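Local coordinates for protein DNA polymerase III subunit beta (Pseudomonas aeruginosa, PDB 4TSZ) that tethers DNA polymerases and other proteins to DNA as a sliding clamp, conferring processivity on replication, at residues L160-G165 against R192-V197; L127-A132 against I218-H223; T143-A148 against R177-S182; D49-L54 against I196-G201; G315-G320 against F340-S345. All coordinates share one frame; numbering follows the deposited sequence.

Contact 1 of 5, residues L160-G165 against R192-V197; sequences LLEVNG and RHQVIV
Glu162 and Gln194 face each other in a non-hydrogen-bonded pair of two antiparallel strands, where no backbone bond joins the partners and the side chains supply one instead. The Glu162 chain shows how. Its CG stands anti to the backbone N (chi1 180°), and CB and CG run beside the CG of Gln194, the two chains pointing the same way. CD then packs against the CD of Arg192. At the tip, Glu162 OE1 accepts a hydrogen bond of 2.8 Å from Gln194 NE2 through its anti lone pair, the carboxylate and amide planes being only 9° apart. Arg192 NH1 lies 3.3 Å from the same OE1 but with that oxygen well out of the guanidinium plane, a salt bridge of charges alone; the arginine is poorly ordered, so this bridge is less certain. Tyr246 OH is a further hydrogen-bond partner of OE1.

On the other face of the sheet Leu161 CB meets Val195 CG2 at 3.8 Å, and Val163 CG2 touches His193 CB. The hydrogen-bonded pairs Leu161–Val195 and Val163–His193 each close two backbone bonds. Around Glu162, the N-H of Gln194 and the nearby Arg192 charge would tend to favour the charged carboxylate.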
# COMPACT_ATOMS: atom_id res chain seq x y z
N LEU E 160 6.57 4.11 28.23
CA LEU E 160 6.53 3.88 29.67
C LEU E 160 5.14 3.31 29.99
O LEU E 160 4.13 3.83 29.50
CB LEU E 160 6.77 5.18 30.47
CG LEU E 160 6.57 5.07 32.01
CD1 LEU E 160 7.70 4.30 32.67
CD2 LEU E 160 6.41 6.43 32.65
N LEU E 161 5.11 2.22 30.75
CA LEU E 161 3.90 1.61 31.30
C LEU E 161 4.13 1.68 32.80
O LEU E 161 5.14 1.18 33.30
CB LEU E 161 3.63 0.18 30.82
CG LEU E 161 3.26 -0.01 29.35
CD1 LEU E 161 3.01 -1.47 29.05
CD2 LEU E 161 2.05 0.83 28.95
N GLU E 162 3.25 2.41 33.50
CA GLU E 162 3.39 2.67 34.92
C GLU E 162 2.16 2.27 35.72
O GLU E 162 1.04 2.62 35.34
CB GLU E 162 3.73 4.16 35.11
CG GLU E 162 3.90 4.63 36.54
CD GLU E 162 3.87 6.14 36.65
OE1 GLU E 162 4.92 6.78 36.44
OE2 GLU E 162 2.77 6.69 36.87
N VAL E 163 2.37 1.54 36.83
CA VAL E 163 1.30 1.18 37.75
C VAL E 163 1.52 1.99 39.02
O VAL E 163 2.63 1.98 39.57
CB VAL E 163 1.05 -0.34 38.01
CG1 VAL E 163 0.98 -1.13 36.70
CG2 VAL E 163 2.08 -0.95 38.94
N ASN E 164 0.52 2.79 39.42
CA ASN E 164 0.62 3.66 40.58
C ASN E 164 -0.75 3.86 41.21
O ASN E 164 -1.67 4.32 40.52
CB ASN E 164 1.28 5.00 40.20
CG ASN E 164 1.71 5.85 41.36
OD1 ASN E 164 2.26 5.37 42.37
ND2 ASN E 164 1.50 7.15 41.24
N GLY E 165 -0.88 3.48 42.48
CA GLY E 165 -2.13 3.57 43.23
C GLY E 165 -3.05 2.40 42.97
O GLY E 165 -3.40 1.64 43.87
N ARG E 192 4.98 2.40 43.32
CA ARG E 192 4.94 2.81 41.92
C ARG E 192 5.89 1.89 41.14
O ARG E 192 7.06 1.74 41.51
CB ARG E 192 5.34 4.30 41.74
CG ARG E 192 5.08 4.83 40.31
CD ARG E 192 5.27 6.33 40.19
NE ARG E 192 6.68 6.70 40.03
CZ ARG E 192 7.11 7.80 39.40
NH1 ARG E 192 6.24 8.63 38.84
NH2 ARG E 192 8.40 8.05 39.31
N HIS E 193 5.36 1.24 40.09
CA HIS E 193 6.15 0.35 39.25
C HIS E 193 6.17 0.85 37.80
O HIS E 193 5.12 1.14 37.24
CB HIS E 193 5.66 -1.11 39.36
CG HIS E 193 6.71 -2.10 38.98
ND1 HIS E 193 6.95 -2.43 37.65
CD2 HIS E 193 7.57 -2.80 39.76
CE1 HIS E 193 7.94 -3.31 37.67
NE2 HIS E 193 8.34 -3.56 38.92
N GLN E 194 7.37 0.97 37.22
CA GLN E 194 7.59 1.45 35.86
C GLN E 194 8.36 0.45 35.00
O GLN E 194 9.31 -0.17 35.47
CB GLN E 194 8.38 2.76 35.88
CG GLN E 194 7.68 3.96 36.50
CD GLN E 194 8.43 5.25 36.24
OE1 GLN E 194 9.66 5.29 36.04
NE2 GLN E 194 7.70 6.36 36.23
N VAL E 195 7.95 0.33 33.73
CA VAL E 195 8.62 -0.48 32.71
C VAL E 195 8.67 0.33 31.40
O VAL E 195 7.73 1.07 31.11
CB VAL E 195 8.05 -1.93 32.48
CG1 VAL E 195 8.10 -2.78 33.76
CG2 VAL E 195 6.65 -1.92 31.88
N ILE E 196 9.77 0.21 30.63
CA ILE E 196 9.84 0.86 29.32
C ILE E 196 9.80 -0.25 28.29
O ILE E 196 10.73 -1.06 28.22
CB ILE E 196 11.02 1.84 29.10
CG1 ILE E 196 11.20 2.85 30.26
CG2 ILE E 196 10.86 2.57 27.72
CD1 ILE E 196 12.60 3.53 30.30
N VAL E 197 8.72 -0.31 27.51
CA VAL E 197 8.56 -1.31 26.46
C VAL E 197 9.13 -0.73 25.14
O VAL E 197 8.70 0.36 24.74
CB VAL E 197 7.10 -1.78 26.31
CG1 VAL E 197 6.99 -2.94 25.32
CG2 VAL E 197 6.52 -2.19 27.67

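Contact 2 of 5, residues L127-A132 against I218-H223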
# COMPACT_ATOMS: atom_id res chain seq x y z
N LEU E 127 5.10 -8.00 39.38
CA LEU E 127 3.68 -7.67 39.40
C LEU E 127 2.94 -8.43 38.31
O LEU E 127 3.45 -8.57 37.20
CB LEU E 127 3.51 -6.15 39.19
CG LEU E 127 2.13 -5.59 39.54
CD1 LEU E 127 2.07 -5.11 40.98
CD2 LEU E 127 1.74 -4.51 38.58
N ASN E 128 1.74 -8.91 38.63
CA ASN E 128 0.88 -9.58 37.66
C ASN E 128 -0.58 -9.26 37.88
O ASN E 128 -1.07 -9.28 39.01
CB ASN E 128 1.16 -11.08 37.48
CG ASN E 128 1.16 -11.96 38.70
OD1 ASN E 128 0.46 -11.74 39.70
ND2 ASN E 128 1.86 -13.07 38.58
N PHE E 129 -1.26 -8.88 36.79
CA PHE E 129 -2.66 -8.48 36.83
C PHE E 129 -3.36 -8.82 35.52
O PHE E 129 -2.70 -9.01 34.50
CB PHE E 129 -2.76 -6.96 37.10
CG PHE E 129 -2.12 -6.06 36.05
CD1 PHE E 129 -0.78 -5.69 36.15
CD2 PHE E 129 -2.86 -5.58 34.98
CE1 PHE E 129 -0.19 -4.87 35.19
CE2 PHE E 129 -2.27 -4.77 34.01
CZ PHE E 129 -0.94 -4.40 34.12
N SER E 130 -4.69 -8.84 35.55
CA SER E 130 -5.52 -9.07 34.37
C SER E 130 -6.20 -7.75 34.00
O SER E 130 -6.53 -6.96 34.88
CB SER E 130 -6.56 -10.16 34.65
OG SER E 130 -6.94 -10.78 33.44
N ILE E 131 -6.37 -7.51 32.70
CA ILE E 131 -6.98 -6.28 32.19
C ILE E 131 -7.71 -6.53 30.86
O ILE E 131 -7.31 -7.40 30.10
CB ILE E 131 -5.93 -5.11 32.10
CG1 ILE E 131 -6.61 -3.73 31.94
CG2 ILE E 131 -4.81 -5.37 31.05
CD1 ILE E 131 -5.69 -2.51 31.82
N ALA E 132 -8.77 -5.75 30.59
CA ALA E 132 -9.50 -5.80 29.33
C ALA E 132 -8.52 -5.42 28.21
O ALA E 132 -7.76 -4.46 28.36
CB ALA E 132 -10.65 -4.80 29.35
N ILE E 218 -1.26 -9.78 32.32
CA ILE E 218 0.01 -9.06 32.23
C ILE E 218 0.95 -9.45 33.36
O ILE E 218 0.52 -9.54 34.52
CB ILE E 218 -0.19 -7.51 32.18
CG1 ILE E 218 -1.06 -7.06 30.97
CG2 ILE E 218 1.15 -6.73 32.25
CD1 ILE E 218 -0.51 -7.34 29.57
N VAL E 219 2.23 -9.66 33.03
CA VAL E 219 3.28 -9.92 34.00
C VAL E 219 4.37 -8.88 33.76
O VAL E 219 4.88 -8.76 32.64
CB VAL E 219 3.86 -11.38 33.99
CG1 VAL E 219 5.00 -11.54 35.00
CG2 VAL E 219 2.76 -12.42 34.26
N LEU E 220 4.70 -8.13 34.81
CA LEU E 220 5.77 -7.15 34.77
C LEU E 220 6.95 -7.74 35.54
O LEU E 220 6.81 -8.07 36.72
CB LEU E 220 5.35 -5.79 35.38
CG LEU E 220 4.20 -5.02 34.70
CD1 LEU E 220 4.04 -3.65 35.33
CD2 LEU E 220 4.41 -4.88 33.18
N GLY E 221 8.05 -7.94 34.84
CA GLY E 221 9.30 -8.45 35.41
C GLY E 221 10.34 -7.35 35.41
O GLY E 221 10.08 -6.27 34.88
N GLN E 222 11.52 -7.61 35.98
CA GLN E 222 12.60 -6.62 36.02
C GLN E 222 13.18 -6.32 34.63
O GLN E 222 13.58 -5.18 34.38
CB GLN E 222 13.70 -7.04 37.01
N HIS E 223 13.20 -7.32 33.73
CA HIS E 223 13.74 -7.17 32.38
C HIS E 223 12.79 -7.61 31.26
O HIS E 223 13.18 -7.61 30.09
CB HIS E 223 15.11 -7.88 32.26
CG HIS E 223 16.11 -7.44 33.28
ND1 HIS E 223 16.59 -6.14 33.32
CD2 HIS E 223 16.67 -8.14 34.29
CE1 HIS E 223 17.41 -6.10 34.36
NE2 HIS E 223 17.50 -7.28 34.96
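Leu127 pairs with Leu220 at the edge of an antiparallel sheet shared by the N-terminal and central domains, in which strand 125-132 is the outermost strand within this chain and strand 215-221 its neighbour. In this hydrogen-bonded pair the bond from Leu220 N to Leu127 O is short, 2.7 Å, and its return from Leu127 N to Leu220 O is longer, 3.2 Å. The two leucine side chains lie side by side, CD2 of Leu127 against CD1 of Leu220 at 4.1 Å, on the face that meets Ile187 and Ser189 of a nearby loop.

Asn128 turns to the other face, opposite Val219, and its CB touches Val219 CG2. Here the partners make no backbone bond to each other; instead the CA of Asn128 leans on Ile218 O at 3.2 Å, a CA-H...O contact.

Phe129 returns to the leucine face and again closes two backbone bonds, with Ile218. Its CG sits between the backbone N and the carbonyl carbon (chi1 62°), and the ring beyond it lies alongside Ile218. Ile218 CB comes over one ring face, 3.9 Å from the centroid, a CH-pi contact, while Leu220 CD1 lies at the ring edge. Leu168 of strand 167-173 also packs on Phe129.

Further on, Ile131 crosses Ile218 and reaches it with a single branch: CG2 of Ile131 stands 4.1 Å from CG1 of Ile218.

Contact 3 of 5, residues T143-A148 against R177-S182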
# COMPACT_ATOMS: atom_id res chain seq x y z
N THR E 143 -1.25 7.04 22.77
CA THR E 143 0.05 7.64 23.02
C THR E 143 1.20 7.28 22.10
O THR E 143 2.19 8.02 22.09
CB THR E 143 0.49 7.36 24.48
OG1 THR E 143 0.73 5.95 24.62
CG2 THR E 143 -0.53 7.84 25.52
N SER E 144 1.12 6.14 21.37
CA SER E 144 2.22 5.59 20.56
C SER E 144 2.90 6.50 19.55
O SER E 144 4.10 6.38 19.35
CB SER E 144 1.87 4.24 19.95
OG SER E 144 0.91 4.36 18.91
N PHE E 145 2.15 7.46 18.96
CA PHE E 145 2.68 8.42 17.98
C PHE E 145 3.79 9.31 18.59
O PHE E 145 4.61 9.82 17.83
CB PHE E 145 1.55 9.30 17.44
CG PHE E 145 1.00 10.29 18.45
CD1 PHE E 145 1.60 11.54 18.61
CD2 PHE E 145 -0.08 9.97 19.26
CE1 PHE E 145 1.13 12.44 19.56
CE2 PHE E 145 -0.56 10.88 20.21
CZ PHE E 145 0.03 12.12 20.34
N ALA E 146 3.78 9.54 19.93
CA ALA E 146 4.74 10.43 20.60
C ALA E 146 6.08 9.80 20.93
O ALA E 146 7.00 10.54 21.29
CB ALA E 146 4.13 11.08 21.84
N MET E 147 6.20 8.47 20.80
CA MET E 147 7.47 7.77 21.10
C MET E 147 8.53 8.25 20.13
O MET E 147 8.23 8.54 18.96
CB MET E 147 7.37 6.23 20.91
CG MET E 147 6.36 5.53 21.79
SD MET E 147 6.40 3.72 21.62
CE MET E 147 5.73 3.51 19.95
N ALA E 148 9.77 8.30 20.60
CA ALA E 148 10.86 8.64 19.71
C ALA E 148 11.16 7.40 18.86
O ALA E 148 10.77 6.27 19.20
CB ALA E 148 12.08 9.07 20.51
N ARG E 177 7.52 16.61 22.16
CA ARG E 177 6.13 16.42 22.52
C ARG E 177 5.99 15.18 23.38
O ARG E 177 6.86 14.30 23.36
CB ARG E 177 5.23 16.33 21.27
CG ARG E 177 5.26 14.95 20.58
CD ARG E 177 5.96 15.12 19.29
NE ARG E 177 6.09 13.91 18.48
CZ ARG E 177 5.19 13.49 17.60
NH1 ARG E 177 4.00 14.06 17.53
NH2 ARG E 177 5.46 12.45 16.82
N LEU E 178 4.89 15.11 24.12
CA LEU E 178 4.60 14.00 25.01
C LEU E 178 3.13 13.63 24.92
O LEU E 178 2.29 14.51 24.74
CB LEU E 178 4.99 14.40 26.46
CG LEU E 178 4.74 13.38 27.60
CD1 LEU E 178 5.78 13.53 28.67
CD2 LEU E 178 3.33 13.54 28.20
N ALA E 179 2.83 12.33 25.05
CA ALA E 179 1.47 11.80 25.12
C ALA E 179 1.37 10.90 26.36
O ALA E 179 2.29 10.13 26.65
CB ALA E 179 1.14 11.02 23.87
N MET E 180 0.28 11.04 27.11
CA MET E 180 0.03 10.22 28.28
C MET E 180 -1.45 9.86 28.42
O MET E 180 -2.32 10.66 28.07
CB MET E 180 0.62 10.81 29.57
CG MET E 180 -0.12 12.02 30.08
SD MET E 180 0.63 12.84 31.50
CE MET E 180 0.54 11.60 32.68
N CYS E 181 -1.73 8.64 28.87
CA CYS E 181 -3.10 8.17 29.08
C CYS E 181 -3.15 7.36 30.37
O CYS E 181 -2.27 6.53 30.59
CB CYS E 181 -3.60 7.37 27.88
SG CYS E 181 -5.38 7.03 27.93
N SER E 182 -4.13 7.65 31.24
CA SER E 182 -4.30 6.96 32.52
C SER E 182 -5.67 6.32 32.61
O SER E 182 -6.66 6.92 32.19
CB SER E 182 -4.12 7.95 33.68
OG SER E 182 -2.90 8.66 33.60
O HOH W 1 8.12 11.07 17.61
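Thr143 and Ala179 bring their CA atoms to 4.9 Å where a short 3-10 turn, residues 144-146, closed by a bond from Ala146 N to Thr143 O, lies against strand 177-184 without pairing with it. The Ala179 methyl is where the turn makes most of its contacts. This CB meets Ala146 CB at 3.6 Å and Thr143 CB at 3.8 Å, and Phe145 CZ comes to 3.9 Å from the same methyl. Further along the strand Thr143 CG2 rests on the backbone at Cys181 N, while its OG1 is turned to Leu139 O in the preceding helix.

Arg177 reaches round the end of the turn. Its CG sits between the backbone N and the carbonyl carbon (chi1 79°), and the chain bends again at chi2. NH1 then lies at the edge of the Phe145 ring, in its plane and 3.6 Å from CD1, the ring and guanidinium planes being 61° apart; this is not a stack. Ala146 CA covers part of one guanidinium face. NH2 approaches Phe145 O at a poor angle for a hydrogen bond, but it donates to a water, 3.1 Å away, that in turn donates to Met147 O. Salt bridges from NE to Asp174 and from NH1 to Asp328 fix the guanidinium further, the second tying the central domain to the C-terminal one.

Leu178, pointing away from the turn, packs on an apolar side chain of the bound peptide, consistent with a place for this strand at the wall of the peptide-binding pocket of the bacterial sliding clamp.

Contact 4 of 5, residues D49-L54 against I196-G201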
# COMPACT_ATOMS: atom_id res chain seq x y z
N ASP E 49 12.44 -12.34 17.24
CA ASP E 49 13.41 -11.45 16.58
C ASP E 49 14.48 -11.10 17.63
O ASP E 49 15.27 -10.18 17.42
CB ASP E 49 12.72 -10.19 15.99
CG ASP E 49 12.16 -9.18 16.99
OD1 ASP E 49 12.13 -9.50 18.19
OD2 ASP E 49 11.73 -8.09 16.56
N LEU E 50 14.47 -11.84 18.77
CA LEU E 50 15.32 -11.70 19.96
C LEU E 50 14.88 -10.58 20.93
O LEU E 50 15.31 -10.59 22.09
CB LEU E 50 16.83 -11.64 19.65
CG LEU E 50 17.42 -12.82 18.87
CD1 LEU E 50 18.73 -12.42 18.22
CD2 LEU E 50 17.64 -14.03 19.76
N GLU E 51 14.03 -9.63 20.46
CA GLU E 51 13.47 -8.53 21.27
C GLU E 51 12.12 -9.00 21.80
O GLU E 51 11.86 -8.93 23.00
CB GLU E 51 13.33 -7.23 20.42
CG GLU E 51 12.70 -6.04 21.16
CD GLU E 51 12.02 -4.97 20.31
OE1 GLU E 51 10.77 -4.93 20.30
OE2 GLU E 51 12.73 -4.13 19.71
N VAL E 52 11.27 -9.48 20.87
CA VAL E 52 9.94 -10.00 21.16
C VAL E 52 9.87 -11.48 20.81
O VAL E 52 10.56 -11.95 19.91
CB VAL E 52 8.75 -9.18 20.55
CG1 VAL E 52 8.84 -7.70 20.90
CG2 VAL E 52 8.64 -9.37 19.04
N GLU E 53 9.03 -12.21 21.55
CA GLU E 53 8.75 -13.62 21.32
C GLU E 53 7.24 -13.80 21.33
O GLU E 53 6.56 -13.34 22.26
CB GLU E 53 9.41 -14.51 22.38
CG GLU E 53 9.21 -15.99 22.11
CD GLU E 53 9.58 -16.89 23.27
OE1 GLU E 53 10.65 -17.54 23.19
OE2 GLU E 53 8.80 -16.96 24.24
N LEU E 54 6.72 -14.44 20.30
CA LEU E 54 5.29 -14.71 20.22
C LEU E 54 5.07 -16.21 20.14
O LEU E 54 5.72 -16.89 19.35
CB LEU E 54 4.64 -13.96 19.05
CG LEU E 54 3.10 -13.93 19.01
CD1 LEU E 54 2.50 -13.37 20.30
CD2 LEU E 54 2.61 -13.09 17.85
N ILE E 196 9.77 0.21 30.63
CA ILE E 196 9.84 0.86 29.32
C ILE E 196 9.80 -0.25 28.29
O ILE E 196 10.73 -1.06 28.22
CB ILE E 196 11.02 1.84 29.10
CG1 ILE E 196 11.20 2.85 30.26
CG2 ILE E 196 10.86 2.57 27.72
CD1 ILE E 196 12.60 3.53 30.30
N VAL E 197 8.72 -0.31 27.51
CA VAL E 197 8.56 -1.31 26.46
C VAL E 197 9.13 -0.73 25.14
O VAL E 197 8.70 0.36 24.74
CB VAL E 197 7.10 -1.78 26.31
CG1 VAL E 197 6.99 -2.94 25.32
CG2 VAL E 197 6.52 -2.19 27.67
N PRO E 198 10.09 -1.44 24.47
CA PRO E 198 10.63 -0.92 23.18
C PRO E 198 9.54 -0.65 22.17
O PRO E 198 8.52 -1.34 22.16
CB PRO E 198 11.58 -2.04 22.71
CG PRO E 198 11.92 -2.82 23.96
CD PRO E 198 10.70 -2.74 24.83
N ARG E 199 9.73 0.40 21.34
CA ARG E 199 8.74 0.83 20.35
C ARG E 199 8.20 -0.27 19.45
O ARG E 199 6.98 -0.38 19.31
CB ARG E 199 9.15 2.10 19.58
CG ARG E 199 10.44 1.99 18.77
CD ARG E 199 10.61 3.15 17.79
NE ARG E 199 9.58 3.15 16.75
CZ ARG E 199 8.57 4.02 16.69
NH1 ARG E 199 8.47 4.98 17.60
NH2 ARG E 199 7.67 3.94 15.72
N LYS E 200 9.08 -1.12 18.89
CA LYS E 200 8.67 -2.22 18.01
C LYS E 200 7.74 -3.21 18.74
O LYS E 200 6.70 -3.59 18.18
CB LYS E 200 9.89 -2.93 17.39
CG LYS E 200 9.55 -3.84 16.21
CD LYS E 200 10.81 -4.33 15.49
CE LYS E 200 10.47 -5.23 14.31
NZ LYS E 200 11.70 -5.72 13.64
N GLY E 201 8.12 -3.58 19.97
CA GLY E 201 7.37 -4.49 20.84
C GLY E 201 5.99 -3.98 21.21
O GLY E 201 5.00 -4.72 21.07
O HOH W 2 12.11 -0.76 19.15
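Asp49 OD1 is gripped by two backbone N-H groups of its own loop, while OD2 of the same carboxylate faces Lys200 across the contact. Val52 N donates to OD1 at 2.8 Å with an almost straight bond, 179° at the hydrogen. Glu51 N gives a second bond to OD1, 3.0 Å long, from above the carboxylate plane. The first closes an Asx motif and the second an Asx turn, which shape the bend leading into strand 52-59. The extended Lys200 chain meets OD2 tip to tip, with NZ 3.8 Å away in a long salt bridge.

The bend belongs to the N-terminal domain and the lysine to the first turn of helix 199-208 in the central domain, for which Pro198 is the N-cap residue; the contact thus spans two successive domains of the clamp. Strand 232-237 of the central domain lies next to strand 52-59 in one continuous sheet.

Glu51 slides past Pro198 in the opposite direction, with CD 3.8 Å from Pro198 CB. Its CG is anti to the backbone N (chi1 177°), starting a chain that is extended beyond CG and ends at the helix start. There OE1 lies 3.0 Å from Gly201 N, where the helix dipole would favour a negative charge. A water accepts from Lys200 N and donates weakly to Glu51 OE2. Val52 CG1 packs on Gly201 CA at 3.5 Å.

Contact 5 of 5, residues G315-G320 against F340-S345; sequences GNLEIG and FILSDS
Leu317 and Leu342 meet between two sheets that come together in the C-terminal clamp domain: strand 317-322 is the outer strand of one, and strand 337-342 belongs to the other, which continues into the central domain, so this is packing between sheets and not pairing within one. The chain leaves the second strand at Leu342 and carries residues 343-345 over the ends of the leucine and isoleucine side chains.

The apolar contacts come first. Leu317 CD2 touches Leu342 CB at 3.8 Å, the two chains crossing at a slant. Ile319, two residues along and on the same side of its strand, sends CD1 to 4.3 Å from Leu342 CD2. Lys256 and Val258 of strand 256-261 touch Leu317 and Leu342 respectively.

A second group sets these branched tips against main chain. Leu317 chi2 of 67° places CD1 against the peptide between Asp344 and Ser345, 3.6 Å from Ser345 N. Ile319 CG1 lies 3.8 Å from Ser345 O, and its CD1 lies 3.4 Å from Asp344 O. These are van der Waals contacts of methyl and methylene groups with polar backbone.

The polar ends of the loop look to other partners: Asp344 OD1 accepts from Ser347 OG and from Asn346 N, and Ser343 O from Lys256 NZ. Where Ser345 closes over strand 317-322, its CB comes to 3.2 Å from Glu318 O.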
# COMPACT_ATOMS: atom_id res chain seq x y z
N GLY E 315 -6.27 37.46 26.86
CA GLY E 315 -5.23 38.19 26.15
C GLY E 315 -4.76 37.48 24.90
O GLY E 315 -4.90 36.26 24.76
N ASN E 316 -4.19 38.26 23.97
CA ASN E 316 -3.67 37.76 22.71
C ASN E 316 -2.43 36.89 22.90
O ASN E 316 -1.69 37.05 23.88
CB ASN E 316 -3.40 38.90 21.74
CG ASN E 316 -4.63 39.60 21.22
OD1 ASN E 316 -5.78 39.28 21.59
ND2 ASN E 316 -4.43 40.56 20.33
N LEU E 317 -2.22 35.96 21.97
CA LEU E 317 -1.07 35.07 21.96
C LEU E 317 -0.65 34.73 20.54
O LEU E 317 -1.47 34.27 19.74
CB LEU E 317 -1.32 33.79 22.79
CG LEU E 317 -0.24 32.69 22.74
CD1 LEU E 317 1.06 33.14 23.40
CD2 LEU E 317 -0.74 31.40 23.38
N GLU E 318 0.63 34.98 20.23
CA GLU E 318 1.25 34.61 18.97
C GLU E 318 2.22 33.49 19.33
O GLU E 318 3.11 33.69 20.16
CB GLU E 318 1.96 35.80 18.31
CG GLU E 318 2.49 35.45 16.92
CD GLU E 318 3.20 36.57 16.19
OE1 GLU E 318 4.34 36.90 16.58
OE2 GLU E 318 2.64 37.07 15.20
N ILE E 319 2.03 32.29 18.76
CA ILE E 319 2.84 31.12 19.07
C ILE E 319 3.09 30.23 17.84
O ILE E 319 2.22 30.10 16.98
CB ILE E 319 2.22 30.35 20.29
CG1 ILE E 319 3.16 29.25 20.86
CG2 ILE E 319 0.78 29.85 20.03
CD1 ILE E 319 2.84 28.77 22.29
N GLY E 320 4.31 29.69 17.75
CA GLY E 320 4.72 28.82 16.66
C GLY E 320 4.69 27.36 17.06
O GLY E 320 5.03 27.02 18.19
N PHE E 340 -7.36 23.19 24.55
CA PHE E 340 -5.96 23.62 24.44
C PHE E 340 -5.74 24.55 25.62
O PHE E 340 -6.55 25.46 25.86
CB PHE E 340 -5.69 24.36 23.12
CG PHE E 340 -5.42 23.46 21.93
CD1 PHE E 340 -6.46 22.81 21.28
CD2 PHE E 340 -4.13 23.29 21.45
CE1 PHE E 340 -6.21 21.98 20.18
CE2 PHE E 340 -3.89 22.49 20.34
CZ PHE E 340 -4.92 21.83 19.72
N ILE E 341 -4.71 24.28 26.42
CA ILE E 341 -4.36 25.10 27.58
C ILE E 341 -2.97 25.65 27.31
O ILE E 341 -2.00 24.90 27.20
CB ILE E 341 -4.52 24.35 28.93
CG1 ILE E 341 -5.98 23.82 29.11
CG2 ILE E 341 -4.13 25.27 30.11
CD1 ILE E 341 -6.16 22.62 30.08
N LEU E 342 -2.90 26.97 27.10
CA LEU E 342 -1.67 27.66 26.75
C LEU E 342 -1.33 28.73 27.79
O LEU E 342 -2.14 29.02 28.67
CB LEU E 342 -1.83 28.32 25.36
CG LEU E 342 -2.21 27.38 24.21
CD1 LEU E 342 -3.30 27.97 23.36
CD2 LEU E 342 -0.99 27.02 23.37
N SER E 343 -0.12 29.29 27.69
CA SER E 343 0.35 30.35 28.55
C SER E 343 1.06 31.41 27.69
O SER E 343 0.39 32.33 27.23
CB SER E 343 1.22 29.82 29.69
OG SER E 343 2.35 29.12 29.22
N ASP E 344 2.36 31.25 27.41
CA ASP E 344 3.13 32.19 26.59
C ASP E 344 3.73 31.53 25.34
O ASP E 344 3.64 30.30 25.19
CB ASP E 344 4.21 32.91 27.43
CG ASP E 344 5.15 31.99 28.18
OD1 ASP E 344 5.97 31.33 27.53
OD2 ASP E 344 5.09 31.98 29.43
N SER E 345 4.36 32.33 24.46
CA SER E 345 4.97 31.90 23.20
C SER E 345 6.15 30.92 23.34
O SER E 345 6.46 30.21 22.38
CB SER E 345 5.36 33.11 22.35
OG SER E 345 6.47 33.80 22.90

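Contacts 1 and 2 both join paired antiparallel strands of the central domain, but in different sheets, which touch through Val163 on Leu127 and Val195 on Leu220. Contact 1 is the more buried, and of these two only it has charged side chains in contact. Contact 3, also buried, sets a turn on a strand of the sheet used by contact 1 and relies on small methyls and one bridging arginine. Contact 4 shares strand 193-198 with contact 1, yet at its far end the chemistry turns polar and partly exposed between domains; Arg199 NH1 there probably hydrogen-bonds to Ala148 O of contact 3. Contact 5, about 32 Å from the chain centre, is partly buried apolar packing in the C-terminal domain.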